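Local coordinates for protein EvdO1 (Micromonospora carbonacea, PDB 4XBZ) that probably catalyses an oxidative cyclization in orthosomycin biosynthesis, as a metal-dependent oxygenase of the phytanoyl-CoA dioxygenase family, at residues 40-43 against 47-50; 78-83 against 253-258; 125-130 against 181-186; 138-143 against 265-270; 306-309 against 314-317. All coordinates share one frame; numbering follows the deposited sequence.

Interaction 1 (40-43 against 47-50); sequences RRTG and EHVT
The imidazole of H48 points back toward the 40-43 loop and overlaps T42 and G43 with its edge. CE1 is the leading atom. It lies 3.8 Å from T42 OG1, which sits in the plane of the ring. G43 O is close to the same edge, but its 3.8 Å from H48 ND1 is too long for a bond. ND1 is instead paired with the backbone N of L45. That N-H can only donate, so ND1 probably carries a lone pair here and the ring proton is then on NE2. This bond also fixes how the ring is turned. E47 CG lies over one face of the imidazole, offset toward its rim. The two segments lie at an edge of the double-stranded beta-helix: strand 36-38, outermost in the large sheet within this chain, leads through this loop into helix 46-55. T42 has OG1 between its backbone N and carbonyl carbon (chi1 62°). From there the hydroxyl donates to G43 O over 2.8 Å, in the carbonyl plane and on a lone pair. D38 O is a weak alternative acceptor for the same proton. G43 itself turns the chain with a positive phi of 88°. Further along the helix, T50 OG1 is hydrogen-bonded to E132 OE2 of the second subunit.

Interaction 2 (78-83 against 253-258); sequences ALIDRA and QRRVIY
I80 and Q253 point at each other from opposite directions, and the methyl of one comes down on the amide of the other. I80 CD1 is 3.5 Å from Q253 NE2 and 3.6 Å from both Q253 CD and Q253 OE1. Such even spacing puts the methyl above the amide, not beside it. I80 CG2 adds a looser touch on the NE2 end, at 3.8 Å from Q253 NE2. Q253 reaches this far because its chain is stretched out, with chi2 at 180°. The same I80 CD1 also rests on the aliphatic part of R255, 3.6 Å from R255 CD. Helix 66-86 here packs against the large sheet of the double-stranded beta-helix, at the point where the chain enters strand 256-263. M146 and F148 also touch I80. R255 bends at chi3 (-62°), about the CG-CD bond that I80 rests on, and its guanidinium turns off to other partners. NE makes a salt bridge with D186 OD2, and NH1 bonds to Q73 O of the same helix 66-86.

Interaction 3 (125-130 against 181-186); sequences PLLLRI and AGIYLD
L127 sets its two methyls on A181 and I183. Helix 125-134 thereby packs across strand 179-184 of the large sheet in the double-stranded beta-helix fold. A181 and I183 are two residues apart on the strand, so both project from the same sheet face, toward the helix. The conformation of L127 fits this spacing. Its CG is opposite the backbone N (chi1 175°), which carries the isobutyl group out from the helix. A chi2 of 52° turns the fork so that each methyl meets a different residue. CD1 goes to the short side chain, 4.1 Å from A181 CB. I183 answers with an extended chain: chi2 is 179°, and its CD1 is the far end. The two longer side chains meet tip to tip, methyl against methyl. Nothing polar passes between the segments. The strand is tied to its sheet neighbours by backbone hydrogen bonds, A181 to F259 and I183 to I257. F259 and Y261 of strand 256-263 also touch L127, and L235 and L237 touch A181. On another side of the helix, L128 packs on L285 and I289 of helix 275-293. The side chain of A181 is about 12 Å from the bound nickel, so this packing does not touch the metal site. The nearest approach between the two segments is 3.9 Å, from L127 CD2 to I183 CD1.

Interaction 4 (138-143 against 265-270); sequences NLIPTW and EVEWQL
N138 ND2 donates to E265 OE1 over 3.0 Å in a fairly straight bond (164° at the hydrogen). The oxygen lies almost in the amide plane, so the N-H is well aimed. The carboxylate is less squarely met: ND2 approaches from above its plane, and the two flat groups stand 85° apart. E265 comes round to this place by bending at chi2 (-88°). The other end of the N138 amide is held too, since OD1 accepts from the backbone N of A309. Both ends of this buried amide are engaged, one N-H and the oxygen, which fixes its rotation. Farther along, E267 lies over the strand. Its CG is 4.3 Å from I140 CD1, and its OE2 is 4.3 Å from T142 CG2. Both are loose contacts. The polar ends have other partners: E267 OE2 bonds to H273 ND1, and T142 OG1 to E260 OE1. Q269 OE1 bonds to G171 N of the second subunit. Strand 256-263 pairs antiparallel with strand 139-147 and runs straight into helix 264-270, which folds back beside that partner strand in the large sheet of the double-stranded beta-helix.

Interaction 5 (306-309 against 314-317); sequences YQPA and HWVD
W315 projects from the 314-317 turn toward Y306 and P308. At CB the side chain takes the position with CG between the backbone N and the carbonyl carbon (chi1 64°). This directs the indole toward the 306-309 segment, six-membered ring first. CZ3 is the atom that does most of the touching. It meets P308 CG at 3.9 Å, with the proline carbon at the indole edge and in its plane. It also meets Y306 CE2 at 4.0 Å. CH2, next along the rim, lies 4.2 Å from P308 CD. The tyrosine and tryptophan side chains run past one another, pointing opposite ways. Their six-membered rings are 5.9 Å apart between centroids and inclined at 40°, so this is an oblique pair. P308 serves two rings at once, for its CD also sits over the centre of the Y306 ring, 3.8 Å above the plane. The turn behind W315 is closed by D317 N bonding to H314 O. H314 ND1 also donates to D317 OD2 at 3.2 Å, a bent bond of 136°. Both segments belong to the irregular chain after helix 275-293 and fold back onto that helix. R286 makes a cation-pi contact with W315. Q282 bonds to Y306 OH through NE2 and to the backbone N of H314 through OE1. On the sheet side, Y306 OH has a weak bond to L139 O of strand 139-147.

Interactions 2, 3 and 4 all reach the large sheet, through its neighbouring strands 179-184, 256-263 and 139-147. Interaction 3 is the deepest, near the centre of the chain, and purely apolar. Interaction 2 is tied to it by a salt bridge and by strand pairing. Interaction 4 mixes a buried amide-carboxylate bond with loose packing, and only it has a hydrogen bond across its segments. It touches interaction 5 through polar bonds and packing. The proline and aromatic rings of interaction 5 lie on the same side of the chain's centre. Interaction 1 is the smallest and is partly exposed. It meets interaction 3 where R40 packs on L126. Interactions 1, 4 and 5 also touch the second subunit.

Interaction 1 (40-43 against 47-50)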
# COMPACT_ATOMS: atom_id res chain seq x y z
N ARG A 40 -14.62 13.57 1.77
CA ARG A 40 -15.28 14.47 0.83
C ARG A 40 -14.78 15.89 1.04
O ARG A 40 -14.98 16.75 0.18
CB ARG A 40 -16.80 14.40 0.98
CG ARG A 40 -17.38 13.09 0.44
CD ARG A 40 -18.86 12.98 0.73
NE ARG A 40 -19.41 11.74 0.21
CZ ARG A 40 -19.85 11.59 -1.04
NH1 ARG A 40 -19.78 12.62 -1.88
NH2 ARG A 40 -20.34 10.43 -1.44
N ARG A 41 -14.12 16.13 2.17
CA ARG A 41 -13.56 17.43 2.46
C ARG A 41 -12.15 17.58 1.91
O ARG A 41 -11.87 18.50 1.14
CB ARG A 41 -13.56 17.70 3.96
CG ARG A 41 -12.73 18.89 4.36
CD ARG A 41 -12.87 19.23 5.83
NE ARG A 41 -12.29 20.54 6.11
CZ ARG A 41 -12.56 21.26 7.20
NH1 ARG A 41 -13.42 20.81 8.11
NH2 ARG A 41 -11.98 22.45 7.36
N THR A 42 -11.26 16.67 2.29
CA THR A 42 -9.83 16.80 2.00
C THR A 42 -9.37 15.89 0.86
O THR A 42 -8.41 16.21 0.14
CB THR A 42 -8.98 16.49 3.24
OG1 THR A 42 -9.19 15.13 3.65
CG2 THR A 42 -9.35 17.41 4.40
N GLY A 43 -10.05 14.76 0.69
CA GLY A 43 -9.55 13.69 -0.15
C GLY A 43 -8.67 12.82 0.72
O GLY A 43 -8.52 13.09 1.92
N GLU A 47 -0.71 11.70 4.86
CA GLU A 47 -0.71 11.36 6.28
C GLU A 47 -1.72 10.24 6.61
O GLU A 47 -1.45 9.39 7.47
CB GLU A 47 -1.00 12.61 7.14
CG GLU A 47 -2.36 13.28 6.90
CD GLU A 47 -2.49 14.62 7.65
OE1 GLU A 47 -3.15 14.68 8.72
OE2 GLU A 47 -1.91 15.62 7.16
N HIS A 48 -2.85 10.23 5.92
CA HIS A 48 -3.86 9.19 6.12
C HIS A 48 -3.32 7.81 5.74
O HIS A 48 -3.48 6.83 6.48
CB HIS A 48 -5.13 9.51 5.30
CG HIS A 48 -5.79 10.80 5.68
ND1 HIS A 48 -6.36 11.65 4.76
CD2 HIS A 48 -5.99 11.38 6.89
CE1 HIS A 48 -6.88 12.69 5.38
NE2 HIS A 48 -6.67 12.55 6.67
N VAL A 49 -2.70 7.72 4.57
CA VAL A 49 -2.11 6.46 4.13
C VAL A 49 -1.07 6.00 5.15
O VAL A 49 -1.07 4.83 5.56
CB VAL A 49 -1.47 6.58 2.73
CG1 VAL A 49 -0.91 5.24 2.28
CG2 VAL A 49 -2.48 7.11 1.71
N THR A 50 -0.22 6.93 5.59
CA THR A 50 0.81 6.64 6.58
C THR A 50 0.18 6.07 7.84
O THR A 50 0.57 4.99 8.33
CB THR A 50 1.64 7.92 6.97
OG1 THR A 50 2.36 8.41 5.84
CG2 THR A 50 2.63 7.59 8.06

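Interaction 2 (78-83 against 253-258)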
# COMPACT_ATOMS: atom_id res chain seq x y z
N ALA A 78 -34.13 -5.28 5.16
CA ALA A 78 -34.73 -6.29 4.31
C ALA A 78 -34.02 -7.64 4.44
O ALA A 78 -34.66 -8.67 4.50
CB ALA A 78 -34.74 -5.83 2.88
N LEU A 79 -32.69 -7.62 4.50
CA LEU A 79 -31.94 -8.87 4.57
C LEU A 79 -32.09 -9.54 5.92
O LEU A 79 -32.20 -10.76 6.02
CB LEU A 79 -30.46 -8.62 4.28
CG LEU A 79 -30.18 -8.38 2.79
CD1 LEU A 79 -28.90 -7.60 2.60
CD2 LEU A 79 -30.12 -9.73 2.08
N ILE A 80 -32.11 -8.72 6.96
CA ILE A 80 -32.25 -9.26 8.30
C ILE A 80 -33.64 -9.86 8.43
O ILE A 80 -33.79 -10.96 8.96
CB ILE A 80 -32.01 -8.18 9.39
CG1 ILE A 80 -30.53 -7.79 9.43
CG2 ILE A 80 -32.47 -8.68 10.74
CD1 ILE A 80 -30.20 -6.68 10.44
N ASP A 81 -34.64 -9.17 7.90
CA ASP A 81 -36.03 -9.64 7.97
C ASP A 81 -36.14 -11.00 7.27
O ASP A 81 -36.82 -11.92 7.76
CB ASP A 81 -36.99 -8.61 7.35
CG ASP A 81 -38.46 -9.00 7.50
OD1 ASP A 81 -38.82 -9.67 8.50
OD2 ASP A 81 -39.26 -8.63 6.62
N ARG A 82 -35.43 -11.15 6.15
CA ARG A 82 -35.42 -12.40 5.40
C ARG A 82 -34.83 -13.54 6.22
O ARG A 82 -35.37 -14.65 6.23
CB ARG A 82 -34.62 -12.22 4.11
CG ARG A 82 -34.13 -13.51 3.47
CD ARG A 82 -33.33 -13.21 2.21
NE ARG A 82 -32.95 -14.43 1.50
CZ ARG A 82 -32.31 -14.43 0.34
NH1 ARG A 82 -31.96 -13.29 -0.24
NH2 ARG A 82 -32.01 -15.59 -0.24
N ALA A 83 -33.73 -13.27 6.92
CA ALA A 83 -33.05 -14.31 7.68
C ALA A 83 -33.96 -14.87 8.76
O ALA A 83 -33.99 -16.08 8.98
CB ALA A 83 -31.76 -13.78 8.28
N GLN A 253 -28.73 -2.79 17.40
CA GLN A 253 -28.54 -3.86 16.43
C GLN A 253 -27.17 -3.77 15.71
O GLN A 253 -26.65 -4.78 15.23
CB GLN A 253 -29.68 -3.89 15.40
CG GLN A 253 -29.82 -5.26 14.72
CD GLN A 253 -30.95 -5.32 13.70
OE1 GLN A 253 -31.19 -4.35 12.97
NE2 GLN A 253 -31.65 -6.46 13.66
N ARG A 254 -26.61 -2.57 15.66
CA ARG A 254 -25.23 -2.36 15.20
C ARG A 254 -24.91 -3.13 13.92
O ARG A 254 -24.17 -4.11 13.94
CB ARG A 254 -24.25 -2.75 16.31
CG ARG A 254 -24.35 -1.88 17.55
CD ARG A 254 -23.02 -1.24 17.87
NE ARG A 254 -22.11 -1.37 16.75
CZ ARG A 254 -20.93 -1.99 16.80
NH1 ARG A 254 -20.48 -2.50 17.93
NH2 ARG A 254 -20.21 -2.08 15.70
N ARG A 255 -25.48 -2.69 12.81
CA ARG A 255 -25.26 -3.36 11.54
C ARG A 255 -24.06 -2.76 10.81
O ARG A 255 -23.97 -1.54 10.63
CB ARG A 255 -26.52 -3.28 10.66
CG ARG A 255 -27.81 -3.76 11.34
CD ARG A 255 -29.04 -3.24 10.61
NE ARG A 255 -29.13 -1.78 10.61
CZ ARG A 255 -29.86 -1.07 9.75
NH1 ARG A 255 -30.56 -1.70 8.81
NH2 ARG A 255 -29.86 0.26 9.81
N VAL A 256 -23.14 -3.63 10.38
CA VAL A 256 -22.00 -3.22 9.58
C VAL A 256 -21.86 -4.10 8.33
O VAL A 256 -21.88 -5.32 8.42
CB VAL A 256 -20.68 -3.30 10.38
CG1 VAL A 256 -19.49 -2.90 9.48
CG2 VAL A 256 -20.74 -2.40 11.61
N ILE A 257 -21.72 -3.45 7.17
CA ILE A 257 -21.44 -4.14 5.92
C ILE A 257 -19.93 -4.18 5.69
O ILE A 257 -19.29 -3.13 5.63
CB ILE A 257 -22.13 -3.45 4.73
CG1 ILE A 257 -23.63 -3.75 4.73
CG2 ILE A 257 -21.54 -3.90 3.40
CD1 ILE A 257 -24.39 -2.97 3.68
N TYR A 258 -19.37 -5.39 5.58
CA TYR A 258 -17.93 -5.60 5.42
C TYR A 258 -17.58 -6.07 4.02
O TYR A 258 -18.05 -7.12 3.57
CB TYR A 258 -17.37 -6.63 6.42
CG TYR A 258 -17.27 -6.13 7.85
CD1 TYR A 258 -16.20 -5.33 8.26
CD2 TYR A 258 -18.24 -6.45 8.79
CE1 TYR A 258 -16.10 -4.87 9.57
CE2 TYR A 258 -18.16 -5.99 10.09
CZ TYR A 258 -17.08 -5.19 10.48
OH TYR A 258 -17.01 -4.73 11.79

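Interaction 3 (125-130 against 181-186)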
# COMPACT_ATOMS: atom_id res chain seq x y z
N PRO A 125 -17.10 4.78 -5.90
CA PRO A 125 -15.84 5.29 -6.43
C PRO A 125 -14.91 5.91 -5.37
O PRO A 125 -13.70 5.85 -5.57
CB PRO A 125 -16.29 6.35 -7.44
CG PRO A 125 -17.62 6.81 -6.92
CD PRO A 125 -18.26 5.60 -6.31
N LEU A 126 -15.45 6.47 -4.29
CA LEU A 126 -14.59 6.98 -3.22
C LEU A 126 -13.99 5.81 -2.44
O LEU A 126 -12.79 5.81 -2.12
CB LEU A 126 -15.35 7.93 -2.28
CG LEU A 126 -15.80 9.27 -2.86
CD1 LEU A 126 -16.32 10.22 -1.77
CD2 LEU A 126 -14.69 9.94 -3.68
N LEU A 127 -14.82 4.82 -2.15
CA LEU A 127 -14.35 3.59 -1.51
C LEU A 127 -13.22 2.93 -2.33
O LEU A 127 -12.13 2.67 -1.81
CB LEU A 127 -15.52 2.62 -1.31
CG LEU A 127 -15.24 1.22 -0.77
CD1 LEU A 127 -14.43 1.28 0.52
CD2 LEU A 127 -16.56 0.44 -0.55
N LEU A 128 -13.48 2.70 -3.61
CA LEU A 128 -12.52 2.01 -4.48
C LEU A 128 -11.23 2.82 -4.77
O LEU A 128 -10.15 2.24 -4.88
CB LEU A 128 -13.20 1.64 -5.79
CG LEU A 128 -14.36 0.66 -5.65
CD1 LEU A 128 -15.07 0.54 -6.99
CD2 LEU A 128 -13.85 -0.70 -5.19
N ARG A 129 -11.33 4.14 -4.87
CA ARG A 129 -10.14 4.95 -5.07
C ARG A 129 -9.25 4.95 -3.83
O ARG A 129 -8.02 5.05 -3.95
CB ARG A 129 -10.49 6.39 -5.47
CG ARG A 129 -10.76 6.51 -6.97
CD ARG A 129 -10.62 7.94 -7.49
NE ARG A 129 -11.84 8.73 -7.34
CZ ARG A 129 -12.93 8.58 -8.09
NH1 ARG A 129 -12.97 7.66 -9.05
NH2 ARG A 129 -13.99 9.35 -7.88
N ILE A 130 -9.87 4.85 -2.65
CA ILE A 130 -9.11 4.71 -1.42
C ILE A 130 -8.43 3.35 -1.39
O ILE A 130 -7.22 3.26 -1.13
CB ILE A 130 -9.97 4.85 -0.16
CG1 ILE A 130 -10.47 6.28 -0.00
CG2 ILE A 130 -9.16 4.41 1.06
CD1 ILE A 130 -11.60 6.41 1.01
N ALA A 181 -13.12 -3.33 4.82
CA ALA A 181 -13.83 -2.06 4.85
C ALA A 181 -15.18 -2.28 5.52
O ALA A 181 -16.02 -3.04 5.02
CB ALA A 181 -14.00 -1.50 3.47
N GLY A 182 -15.37 -1.62 6.66
CA GLY A 182 -16.59 -1.75 7.43
C GLY A 182 -17.42 -0.50 7.25
O GLY A 182 -17.04 0.57 7.70
N ILE A 183 -18.55 -0.64 6.56
CA ILE A 183 -19.45 0.48 6.33
C ILE A 183 -20.62 0.43 7.32
O ILE A 183 -21.38 -0.55 7.38
CB ILE A 183 -19.93 0.48 4.89
CG1 ILE A 183 -18.71 0.42 3.98
CG2 ILE A 183 -20.77 1.71 4.60
CD1 ILE A 183 -19.02 0.40 2.50
N TYR A 184 -20.73 1.47 8.14
CA TYR A 184 -21.64 1.45 9.28
C TYR A 184 -23.04 1.96 8.94
O TYR A 184 -23.22 3.09 8.47
CB TYR A 184 -21.04 2.26 10.42
CG TYR A 184 -19.97 1.49 11.15
CD1 TYR A 184 -18.81 1.09 10.50
CD2 TYR A 184 -20.13 1.14 12.48
CE1 TYR A 184 -17.84 0.37 11.15
CE2 TYR A 184 -19.16 0.43 13.14
CZ TYR A 184 -18.00 0.04 12.47
OH TYR A 184 -17.03 -0.69 13.11
N LEU A 185 -24.03 1.10 9.19
CA LEU A 185 -25.42 1.44 8.95
C LEU A 185 -26.03 2.02 10.22
O LEU A 185 -26.98 2.81 10.18
CB LEU A 185 -26.21 0.22 8.50
CG LEU A 185 -25.67 -0.59 7.33
CD1 LEU A 185 -26.76 -1.45 6.69
CD2 LEU A 185 -25.02 0.31 6.29
N ASP A 186 -25.50 1.61 11.36
CA ASP A 186 -25.97 2.11 12.63
C ASP A 186 -24.79 2.74 13.37
O ASP A 186 -23.64 2.37 13.12
CB ASP A 186 -26.61 0.98 13.44
CG ASP A 186 -27.71 0.29 12.67
OD1 ASP A 186 -28.57 0.99 12.09
OD2 ASP A 186 -27.69 -0.96 12.62

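Interaction 4 (138-143 against 265-270)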
# COMPACT_ATOMS: atom_id res chain seq x y z
N ASN A 138 -4.24 -3.56 -8.48
CA ASN A 138 -4.77 -4.89 -8.83
C ASN A 138 -5.73 -5.42 -7.78
O ASN A 138 -5.88 -6.64 -7.62
CB ASN A 138 -3.65 -5.92 -9.02
CG ASN A 138 -2.52 -5.41 -9.89
OD1 ASN A 138 -2.74 -4.79 -10.93
ND2 ASN A 138 -1.28 -5.65 -9.46
N LEU A 139 -6.35 -4.51 -7.03
CA LEU A 139 -7.29 -4.90 -5.98
C LEU A 139 -8.43 -5.77 -6.53
O LEU A 139 -8.95 -5.55 -7.62
CB LEU A 139 -7.88 -3.66 -5.30
CG LEU A 139 -8.92 -2.88 -6.08
CD1 LEU A 139 -10.27 -2.91 -5.34
CD2 LEU A 139 -8.46 -1.46 -6.29
N ILE A 140 -8.80 -6.78 -5.76
CA ILE A 140 -10.04 -7.48 -6.04
C ILE A 140 -10.87 -7.57 -4.76
O ILE A 140 -10.31 -7.61 -3.66
CB ILE A 140 -9.81 -8.88 -6.63
CG1 ILE A 140 -8.98 -9.74 -5.68
CG2 ILE A 140 -9.14 -8.79 -7.99
CD1 ILE A 140 -9.32 -11.24 -5.77
N PRO A 141 -12.20 -7.57 -4.90
CA PRO A 141 -13.10 -7.79 -3.75
C PRO A 141 -13.20 -9.28 -3.39
O PRO A 141 -13.35 -10.11 -4.28
CB PRO A 141 -14.44 -7.26 -4.25
CG PRO A 141 -14.38 -7.51 -5.77
CD PRO A 141 -12.94 -7.25 -6.14
N THR A 142 -13.12 -9.62 -2.10
CA THR A 142 -13.17 -11.02 -1.73
C THR A 142 -14.43 -11.31 -0.92
O THR A 142 -15.52 -11.44 -1.49
CB THR A 142 -11.90 -11.46 -0.95
OG1 THR A 142 -11.71 -10.60 0.18
CG2 THR A 142 -10.63 -11.39 -1.85
N TRP A 143 -14.29 -11.43 0.39
CA TRP A 143 -15.44 -11.56 1.26
C TRP A 143 -16.32 -10.33 1.17
O TRP A 143 -15.82 -9.20 1.09
CB TRP A 143 -14.99 -11.81 2.71
CG TRP A 143 -14.62 -13.26 2.98
CD1 TRP A 143 -15.42 -14.23 3.54
CD2 TRP A 143 -13.36 -13.90 2.69
NE1 TRP A 143 -14.73 -15.43 3.61
CE2 TRP A 143 -13.48 -15.25 3.09
CE3 TRP A 143 -12.16 -13.46 2.13
CZ2 TRP A 143 -12.43 -16.16 2.96
CZ3 TRP A 143 -11.11 -14.38 1.99
CH2 TRP A 143 -11.26 -15.71 2.40
N GLU A 265 -2.22 -10.11 -7.36
CA GLU A 265 -0.98 -10.87 -7.48
C GLU A 265 -0.69 -11.66 -6.20
O GLU A 265 0.03 -12.65 -6.24
CB GLU A 265 0.22 -9.95 -7.81
CG GLU A 265 0.73 -9.10 -6.65
CD GLU A 265 -0.00 -7.78 -6.52
OE1 GLU A 265 -1.07 -7.61 -7.17
OE2 GLU A 265 0.50 -6.90 -5.79
N VAL A 266 -1.25 -11.22 -5.08
CA VAL A 266 -1.05 -11.94 -3.82
C VAL A 266 -1.91 -13.20 -3.81
O VAL A 266 -1.44 -14.27 -3.44
CB VAL A 266 -1.39 -11.06 -2.60
CG1 VAL A 266 -1.60 -11.91 -1.33
CG2 VAL A 266 -0.31 -9.96 -2.39
N GLU A 267 -3.17 -13.06 -4.23
CA GLU A 267 -4.06 -14.22 -4.35
C GLU A 267 -3.50 -15.21 -5.36
O GLU A 267 -3.46 -16.41 -5.11
CB GLU A 267 -5.48 -13.80 -4.77
CG GLU A 267 -6.40 -13.46 -3.59
CD GLU A 267 -7.04 -14.69 -2.97
OE1 GLU A 267 -6.84 -15.81 -3.49
OE2 GLU A 267 -7.75 -14.54 -1.97
N TRP A 268 -3.06 -14.68 -6.49
CA TRP A 268 -2.51 -15.50 -7.55
C TRP A 268 -1.41 -16.42 -7.02
O TRP A 268 -1.44 -17.60 -7.32
CB TRP A 268 -1.99 -14.61 -8.68
CG TRP A 268 -1.20 -15.32 -9.71
CD1 TRP A 268 -1.57 -16.43 -10.43
CD2 TRP A 268 0.11 -14.97 -10.17
NE1 TRP A 268 -0.56 -16.78 -11.30
CE2 TRP A 268 0.48 -15.90 -11.16
CE3 TRP A 268 1.01 -13.94 -9.84
CZ2 TRP A 268 1.72 -15.84 -11.82
CZ3 TRP A 268 2.24 -13.89 -10.49
CH2 TRP A 268 2.58 -14.83 -11.46
N GLN A 269 -0.51 -15.91 -6.18
CA GLN A 269 0.65 -16.69 -5.74
C GLN A 269 0.51 -17.33 -4.37
O GLN A 269 1.17 -18.32 -4.08
CB GLN A 269 1.93 -15.83 -5.70
CG GLN A 269 2.46 -15.42 -7.04
CD GLN A 269 3.93 -15.01 -6.99
OE1 GLN A 269 4.40 -14.42 -6.01
NE2 GLN A 269 4.66 -15.35 -8.04
N LEU A 270 -0.29 -16.74 -3.49
CA LEU A 270 -0.35 -17.26 -2.13
C LEU A 270 -1.73 -17.79 -1.76
O LEU A 270 -1.89 -18.37 -0.70
CB LEU A 270 0.07 -16.18 -1.13
CG LEU A 270 1.44 -15.51 -1.36
CD1 LEU A 270 1.71 -14.50 -0.27
CD2 LEU A 270 2.60 -16.52 -1.45

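Interaction 5 (306-309 against 314-317)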
# COMPACT_ATOMS: atom_id res chain seq x y z
N TYR A 306 -11.01 0.99 -13.07
CA TYR A 306 -10.26 -0.20 -12.64
C TYR A 306 -9.23 -0.65 -13.69
O TYR A 306 -9.58 -1.14 -14.75
CB TYR A 306 -11.23 -1.33 -12.31
CG TYR A 306 -10.59 -2.59 -11.76
CD1 TYR A 306 -9.68 -2.55 -10.70
CD2 TYR A 306 -10.92 -3.83 -12.29
CE1 TYR A 306 -9.11 -3.74 -10.20
CE2 TYR A 306 -10.37 -5.00 -11.81
CZ TYR A 306 -9.48 -4.97 -10.77
OH TYR A 306 -8.96 -6.19 -10.33
N GLN A 307 -7.95 -0.50 -13.36
CA GLN A 307 -6.88 -0.72 -14.33
C GLN A 307 -5.71 -1.50 -13.72
O GLN A 307 -4.70 -0.93 -13.37
CB GLN A 307 -6.36 0.62 -14.88
CG GLN A 307 -7.39 1.42 -15.70
CD GLN A 307 -7.81 0.72 -16.99
OE1 GLN A 307 -7.08 -0.12 -17.53
NE2 GLN A 307 -9.00 1.06 -17.49
N PRO A 308 -5.86 -2.82 -13.58
CA PRO A 308 -4.73 -3.56 -13.04
C PRO A 308 -3.66 -3.82 -14.09
O PRO A 308 -3.92 -3.56 -15.26
CB PRO A 308 -5.36 -4.87 -12.57
CG PRO A 308 -6.59 -4.99 -13.34
CD PRO A 308 -7.09 -3.62 -13.62
N ALA A 309 -2.50 -4.31 -13.69
CA ALA A 309 -1.48 -4.72 -14.65
C ALA A 309 -2.06 -5.73 -15.64
O ALA A 309 -2.91 -6.53 -15.26
CB ALA A 309 -0.28 -5.30 -13.95
N HIS A 314 -8.14 -10.80 -15.97
CA HIS A 314 -8.60 -12.16 -16.14
C HIS A 314 -10.11 -12.21 -16.33
O HIS A 314 -10.71 -13.28 -16.39
CB HIS A 314 -8.19 -13.01 -14.94
CG HIS A 314 -6.72 -13.21 -14.82
ND1 HIS A 314 -5.96 -13.82 -15.79
CD2 HIS A 314 -5.86 -12.88 -13.83
CE1 HIS A 314 -4.70 -13.85 -15.41
NE2 HIS A 314 -4.61 -13.29 -14.22
N TRP A 315 -10.71 -11.04 -16.46
CA TRP A 315 -12.16 -10.94 -16.50
C TRP A 315 -12.73 -11.24 -17.87
O TRP A 315 -13.88 -10.91 -18.16
CB TRP A 315 -12.61 -9.55 -16.05
CG TRP A 315 -12.17 -8.41 -16.94
CD1 TRP A 315 -12.65 -8.10 -18.19
CD2 TRP A 315 -11.21 -7.39 -16.62
NE1 TRP A 315 -12.03 -6.97 -18.66
CE2 TRP A 315 -11.15 -6.52 -17.72
CE3 TRP A 315 -10.40 -7.14 -15.51
CZ2 TRP A 315 -10.30 -5.41 -17.74
CZ3 TRP A 315 -9.57 -6.05 -15.54
CH2 TRP A 315 -9.52 -5.19 -16.65
N VAL A 316 -11.93 -11.85 -18.73
CA VAL A 316 -12.43 -12.35 -19.99
C VAL A 316 -12.16 -13.85 -20.08
O VAL A 316 -12.58 -14.51 -21.02
CB VAL A 316 -11.79 -11.62 -21.19
CG1 VAL A 316 -11.97 -10.10 -21.04
CG2 VAL A 316 -10.32 -11.99 -21.33
N ASP A 317 -11.46 -14.38 -19.07
CA ASP A 317 -11.05 -15.80 -19.04
C ASP A 317 -12.23 -16.76 -18.95
O ASP A 317 -12.12 -17.93 -19.32
CB ASP A 317 -10.13 -16.07 -17.85
CG ASP A 317 -8.75 -15.49 -18.03
OD1 ASP A 317 -8.58 -14.61 -18.91
OD2 ASP A 317 -7.85 -15.91 -17.28